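Local coordinates for uncharacterized protein (Legionella pneumophila subsp. pneumophila str. Philadelphia 1, PDB 4RXV) that is of unknown function but carries in this N-terminal fragment a RavJ peptidase domain of clan CA, consistent with a papain-like cysteine peptidase or a related enzyme, at residues P58-S61 with Q62-A65; I78-A81 with Q82-K86. One frame throughout, in Å; residues are numbered along the deposited sequence. Where two conformers were deposited one is given.

Contact 1 (P58-S61 with Q62-A65); sequences PPFS and QWGA
Pro59 lays its pyrrolidine ring over one face of the Trp63 indole, CG standing 3.5 Å from the centroid of the six-membered ring and 19° off its normal, a CH-pi contact. The pair spans the first turn of the short helix 60-64, part of the RavJ peptidase domain, and a cis peptide bond between Pro58 and Pro59 leads the chain into it. Proline CB lies nearer the fusion of the indole, 3.6 Å from Trp63 CE2; CB and CG both rest on the same indole face. Trp63 CG is anti to its own carbonyl carbon (chi1 -69°), which folds the indole back along the helix beside Pro59. The backbone ties the same two residues: Trp63 N donates to Pro59 O over 2.9 Å, close to the line of the carbonyl, while Gln62 N reaches that oxygen only weakly. One residue on, Gly64 N bonds to Phe60 O and closes the next turn. Phe60 and Trp63 form an offset edge-to-face pair, the indole edge directed to the phenyl face with planes at 82° and centroids 5.4 Å apart. Phe60 is buried, packing on Val97 and Val99 of strand 95-100, and meets the Phe90 ring edge-to-face; Trp63 also reaches Val99. Gln62, at the exposed side of the turn, bends at chi2 and doubles back along the chain, its OE1 coming within 3.3 Å of Pro58 CB.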
ATOM      1  N   PRO A  58      -4.078  18.997  11.426  1.00 18.01           N
ATOM      2  CA  PRO A  58      -4.815  17.943  10.718  1.00 17.84           C
ATOM      3  C   PRO A  58      -4.815  18.208   9.212  1.00 16.73           C
ATOM      4  O   PRO A  58      -4.883  19.379   8.810  1.00 18.25           O
ATOM      5  CB  PRO A  58      -6.239  18.061  11.280  1.00 22.45           C
ATOM      6  CG  PRO A  58      -6.128  18.857  12.526  1.00 25.87           C
ATOM      7  CD  PRO A  58      -4.952  19.769  12.326  1.00 21.24           C
ATOM      8  N   PRO A  59      -4.786  17.153   8.382  1.00 15.72           N
ATOM      9  CA  PRO A  59      -4.840  15.733   8.750  1.00 15.05           C
ATOM     10  C   PRO A  59      -3.459  15.115   8.985  1.00 13.76           C
ATOM     11  O   PRO A  59      -3.382  13.939   9.332  1.00 13.48           O
ATOM     12  CB  PRO A  59      -5.467  15.094   7.512  1.00 16.23           C
ATOM     13  CG  PRO A  59      -4.917  15.911   6.385  1.00 16.08           C
ATOM     14  CD  PRO A  59      -4.851  17.331   6.922  1.00 17.15           C
ATOM     15  N   PHE A  60      -2.393  15.886   8.771  1.00 13.92           N
ATOM     16  CA  PHE A  60      -1.035  15.368   8.881  1.00 13.22           C
ATOM     17  C   PHE A  60      -0.771  14.709  10.229  1.00 12.85           C
ATOM     18  O   PHE A  60      -0.162  13.632  10.294  1.00 13.92           O
ATOM     19  CB  PHE A  60      -0.024  16.483   8.599  1.00 14.02           C
ATOM     20  CG  PHE A  60      -0.272  17.153   7.290  1.00 13.35           C
ATOM     21  CD1 PHE A  60       0.073  16.529   6.101  1.00 14.37           C
ATOM     22  CD2 PHE A  60      -0.946  18.365   7.238  1.00 14.64           C
ATOM     23  CE1 PHE A  60      -0.219  17.126   4.893  1.00 14.93           C
ATOM     24  CE2 PHE A  60      -1.223  18.959   6.040  1.00 16.94           C
ATOM     25  CZ  PHE A  60      -0.861  18.342   4.866  1.00 16.75           C
ATOM     26  N   SER A  61      -1.222  15.352  11.308  1.00 13.92           N
ATOM     27  CA  SER A  61      -1.083  14.803  12.653  1.00 15.68           C
ATOM     28  C   SER A  61      -1.615  13.368  12.741  1.00 13.84           C
ATOM     29  O   SER A  61      -0.982  12.492  13.348  1.00 14.85           O
ATOM     30  CB  SER A  61      -1.866  15.664  13.665  1.00 18.36           C
ATOM     31  OG  SER A  61      -1.274  16.922  13.902  1.00 23.80           O
ATOM     32  N   GLN A  62      -2.793  13.148  12.172  1.00 13.89           N
ATOM     33  CA  GLN A  62      -3.455  11.856  12.244  1.00 13.87           C
ATOM     34  C   GLN A  62      -2.805  10.846  11.285  1.00 12.63           C
ATOM     35  O   GLN A  62      -2.621   9.661  11.629  1.00 13.41           O
ATOM     36  CB  GLN A  62      -4.951  11.994  11.943  1.00 15.61           C
ATOM     37  CG  GLN A  62      -5.773  12.737  13.005  1.00 17.91           C
ATOM     38  CD  GLN A  62      -5.520  14.242  13.054  1.00 18.92           C
ATOM     39  OE1 GLN A  62      -5.397  14.915  12.017  1.00 18.59           O
ATOM     40  NE2 GLN A  62      -5.440  14.774  14.265  1.00 21.37           N
ATOM     41  N   TRP A  63      -2.407  11.314  10.096  1.00 12.84           N
ATOM     42  CA  TRP A  63      -1.746  10.420   9.133  1.00 12.94           C
ATOM     43  C   TRP A  63      -0.425   9.906   9.720  1.00 13.75           C
ATOM     44  O   TRP A  63      -0.024   8.766   9.500  1.00 15.18           O
ATOM     45  CB  TRP A  63      -1.481  11.155   7.831  1.00 13.91           C
ATOM     46  CG  TRP A  63      -2.690  11.487   7.048  1.00 13.45           C
ATOM     47  CD1 TRP A  63      -3.940  10.960   7.187  1.00 14.16           C
ATOM     48  CD2 TRP A  63      -2.767  12.415   5.963  1.00 13.89           C
ATOM     49  NE1 TRP A  63      -4.790  11.480   6.238  1.00 14.54           N
ATOM     50  CE2 TRP A  63      -4.097  12.388   5.483  1.00 14.27           C
ATOM     51  CE3 TRP A  63      -1.838  13.261   5.341  1.00 15.30           C
ATOM     52  CZ2 TRP A  63      -4.515  13.162   4.411  1.00 15.33           C
ATOM     53  CZ3 TRP A  63      -2.259  14.039   4.282  1.00 16.50           C
ATOM     54  CH2 TRP A  63      -3.586  13.977   3.823  1.00 15.77           C
ATOM     55  N   GLY A  64       0.295  10.765  10.436  1.00 14.76           N
ATOM     56  CA  GLY A  64       1.570  10.369  11.020  1.00 15.73           C
ATOM     57  C   GLY A  64       1.529   9.509  12.274  1.00 17.71           C
ATOM     58  O   GLY A  64       2.546   8.914  12.670  1.00 19.13           O
ATOM     59  N   ALA A  65       0.370   9.451  12.926  1.00 17.04           N
ATOM     60  CA  ALA A  65       0.205   8.704  14.187  1.00 16.36           C
ATOM     61  C   ALA A  65      -1.183   8.072  14.186  1.00 15.81           C
ATOM     62  O   ALA A  65      -2.093   8.519  14.881  1.00 16.18           O
ATOM     63  CB  ALA A  65       0.412   9.621  15.415  1.00 20.28           C
TER

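Contact 2 (I78-A81 with Q82-K86); sequences IKFA and QQRNK
Segments 78-81 and 82-86 follow one another without a gap, helix 74-84 running through residues 78-84, and they are joined by successive i to i+4 backbone bonds. Gln82 N donates to Ile78 O over 3.0 Å and Gln83 N to Lys79 O over 2.9 Å; Arg84 N to Phe80 O completes the regular run. The following bond, Asn85 N to Ala81 O at 3.1 Å, is weak, its N-H...O angle only 131°. On the side chains, Phe80 and Arg84 make an i to i+4 cation-pi stack. The guanidinium lies nearly flat on one face of the phenyl ring, planes 24° apart, with CZ 3.6 Å from the ring centroid. It is displaced toward the rim, where Arg84 NH2 is 3.0 Å from Phe80 CE2, a tight approach. Phe80 CG is anti to the backbone N (chi1 -175°), carrying the ring along the helix flank, and successive bends at chi1 and chi2 of Arg84 bring its head back over it. The methylene part joins in, Arg84 CG lying 3.7 Å from Phe80 CE1. This helix packs in the RavJ peptidase domain against helix 105-114: Phe80, Ala81 and Arg84 all touch His108, and Tyr107 meets the Phe80 ring edge-to-face. Asn85 is held by both ends of its amide, ND2 donating to Glu16 OE1 and OD1 accepting from Arg98 NH1 and His108 NE2. Its CB lies 3.5 Å from Ala81 O.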
ATOM      1  N   ILE A  78     -10.776   3.150  -1.631  1.00  8.19           N
ATOM      2  CA  ILE A  78     -10.722   4.159  -2.686  1.00  8.82           C
ATOM      3  C   ILE A  78     -10.650   5.566  -2.072  1.00  8.64           C
ATOM      4  O   ILE A  78      -9.831   6.403  -2.483  1.00  9.15           O
ATOM      5  CB  ILE A  78     -11.901   3.979  -3.654  1.00  9.62           C
ATOM      6  CG1 ILE A  78     -11.776   2.609  -4.359  1.00 10.60           C
ATOM      7  CG2 ILE A  78     -11.982   5.127  -4.638  1.00 10.54           C
ATOM      8  CD1 ILE A  78     -12.917   2.284  -5.315  1.00 11.80           C
ATOM      9  N   LYS A  79     -11.466   5.824  -1.060  1.00  8.73           N
ATOM     10  CA  LYS A  79     -11.438   7.118  -0.393  0.65  9.25           C
ATOM     11  C   LYS A  79     -10.103   7.384   0.282  1.00  8.58           C
ATOM     12  O   LYS A  79      -9.644   8.515   0.295  1.00  9.65           O
ATOM     13  CB  LYS A  79     -12.576   7.225   0.612  0.65 11.33           C
ATOM     14  CG  LYS A  79     -13.896   7.640  -0.012  0.65 18.29           C
ATOM     15  CD  LYS A  79     -14.940   7.931   1.047  0.65 22.24           C
ATOM     16  CE  LYS A  79     -15.461   6.640   1.636  0.65 22.82           C
ATOM     17  NZ  LYS A  79     -16.089   6.844   2.953  0.65 25.79           N
ATOM     18  N   PHE A  80      -9.507   6.350   0.856  1.00  9.13           N
ATOM     19  CA  PHE A  80      -8.207   6.485   1.520  1.00  9.75           C
ATOM     20  C   PHE A  80      -7.172   7.023   0.513  1.00  8.68           C
ATOM     21  O   PHE A  80      -6.458   7.986   0.797  1.00  9.93           O
ATOM     22  CB  PHE A  80      -7.772   5.143   2.110  1.00  9.30           C
ATOM     23  CG  PHE A  80      -6.505   5.199   2.928  1.00  9.30           C
ATOM     24  CD1 PHE A  80      -5.269   5.194   2.331  1.00  9.55           C
ATOM     25  CD2 PHE A  80      -6.564   5.197   4.315  1.00 10.22           C
ATOM     26  CE1 PHE A  80      -4.111   5.233   3.080  1.00  9.80           C
ATOM     27  CE2 PHE A  80      -5.410   5.222   5.082  1.00 10.77           C
ATOM     28  CZ  PHE A  80      -4.179   5.241   4.462  1.00 10.44           C
ATOM     29  N   ALA A  81      -7.114   6.419  -0.663  1.00  8.80           N
ATOM     30  CA  ALA A  81      -6.188   6.872  -1.695  1.00  8.99           C
ATOM     31  C   ALA A  81      -6.502   8.305  -2.129  1.00  9.20           C
ATOM     32  O   ALA A  81      -5.596   9.133  -2.297  1.00 10.66           O
ATOM     33  CB  ALA A  81      -6.242   5.953  -2.876  1.00  9.91           C
ATOM     34  N   GLN A  82      -7.782   8.606  -2.320  1.00  9.18           N
ATOM     35  CA  GLN A  82      -8.179   9.930  -2.735  1.00 10.56           C
ATOM     36  C   GLN A  82      -7.743  10.988  -1.716  1.00  9.63           C
ATOM     37  O   GLN A  82      -7.208  12.043  -2.077  1.00 10.51           O
ATOM     38  CB  GLN A  82      -9.686   9.963  -2.910  1.00 13.47           C
ATOM     39  CG  GLN A  82     -10.208  11.154  -3.630  1.00 18.67           C
ATOM     40  CD  GLN A  82     -11.542  10.840  -4.231  1.00 25.03           C
ATOM     41  OE1 GLN A  82     -11.717  10.863  -5.452  1.00 30.60           O
ATOM     42  NE2 GLN A  82     -12.486  10.480  -3.379  1.00 29.32           N
ATOM     43  N   GLN A  83      -8.000  10.725  -0.447  1.00  9.47           N
ATOM     44  CA  GLN A  83      -7.710  11.690   0.600  1.00  9.87           C
ATOM     45  C   GLN A  83      -6.220  11.909   0.769  1.00  9.19           C
ATOM     46  O   GLN A  83      -5.780  13.043   0.970  1.00 10.79           O
ATOM     47  CB  GLN A  83      -8.291  11.209   1.910  1.00 12.41           C
ATOM     48  CG  GLN A  83      -9.793  11.294   1.963  1.00 16.73           C
ATOM     49  CD  GLN A  83     -10.306  12.699   1.669  1.00 25.71           C
ATOM     50  OE1 GLN A  83     -11.120  12.903   0.759  1.00 29.64           O
ATOM     51  NE2 GLN A  83      -9.818  13.678   2.425  1.00 26.11           N
ATOM     52  N   ARG A  84      -5.431  10.847   0.659  1.00  9.26           N
ATOM     53  CA  ARG A  84      -3.993  10.994   0.830  1.00  9.68           C
ATOM     54  C   ARG A  84      -3.338  11.680  -0.350  1.00  9.40           C
ATOM     55  O   ARG A  84      -2.230  12.170  -0.208  1.00 12.30           O
ATOM     56  CB  ARG A  84      -3.326   9.628   1.020  1.00 12.23           C
ATOM     57  CG  ARG A  84      -3.767   8.773   2.183  1.00 15.83           C
ATOM     58  CD  ARG A  84      -3.544   9.450   3.468  1.00 16.28           C
ATOM     59  NE  ARG A  84      -4.080   8.758   4.662  1.00 15.09           N
ATOM     60  CZ  ARG A  84      -5.372   8.606   4.945  1.00 16.94           C
ATOM     61  NH1 ARG A  84      -6.310   8.955   4.069  1.00 19.67           N
ATOM     62  NH2 ARG A  84      -5.731   8.068   6.107  1.00 16.12           N
ATOM     63  N   ASN A  85      -4.002  11.727  -1.504  1.00  9.13           N
ATOM     64  CA  ASN A  85      -3.463  12.376  -2.704  1.00  9.49           C
ATOM     65  C   ASN A  85      -3.876  13.834  -2.846  1.00 10.65           C
ATOM     66  O   ASN A  85      -3.496  14.503  -3.802  1.00 11.53           O
ATOM     67  CB  ASN A  85      -3.871  11.622  -3.964  1.00  9.82           C
ATOM     68  CG  ASN A  85      -3.011  10.399  -4.215  1.00 10.02           C
ATOM     69  OD1 ASN A  85      -2.121  10.044  -3.434  1.00  9.13           O
ATOM     70  ND2 ASN A  85      -3.269   9.753  -5.328  1.00 11.11           N
ATOM     71  N   LYS A  86      -4.641  14.353  -1.905  1.00 11.69           N
ATOM     72  CA  LYS A  86      -4.955  15.769  -1.925  1.00 14.35           C
ATOM     73  C   LYS A  86      -3.699  16.611  -1.662  1.00 13.43           C
ATOM     74  O   LYS A  86      -2.914  16.327  -0.757  1.00 19.19           O
ATOM     75  CB  LYS A  86      -6.060  16.081  -0.920  1.00 17.84           C
ATOM     76  CG  LYS A  86      -7.375  15.454  -1.335  1.00 25.11           C
ATOM     77  CD  LYS A  86      -8.537  15.869  -0.446  1.00 37.18           C
ATOM     78  CE  LYS A  86      -9.839  15.193  -0.884  1.00 45.13           C
ATOM     79  NZ  LYS A  86     -10.179  15.439  -2.316  1.00 47.73           N
TER

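Contacts 1 and 2 belong to consecutive helices, 60-64 and 74-84, their centres about 14 Å apart. Contact 1 sits at the surface, with Phe60 alone buried, while contact 2 is partly buried, with Ile78, Phe80 and Ala81 buried. Each sets an aromatic face against a residue four positions away, but proline meets indole in 58-65 and a charged guanidinium meets phenyl in 78-86. Strand 95-100 meets both, through Val97 and Val99 at contact 1 and Arg98 at contact 2; helix 105-114 packs on contact 2. The two groups touch directly, Trp63 NE1 lying 3.2 Å from Arg84 CZ. Arg84 CZ is on the opposite side of the indole plane from Pro59, and the guanidinium lies between Trp63 and Phe80.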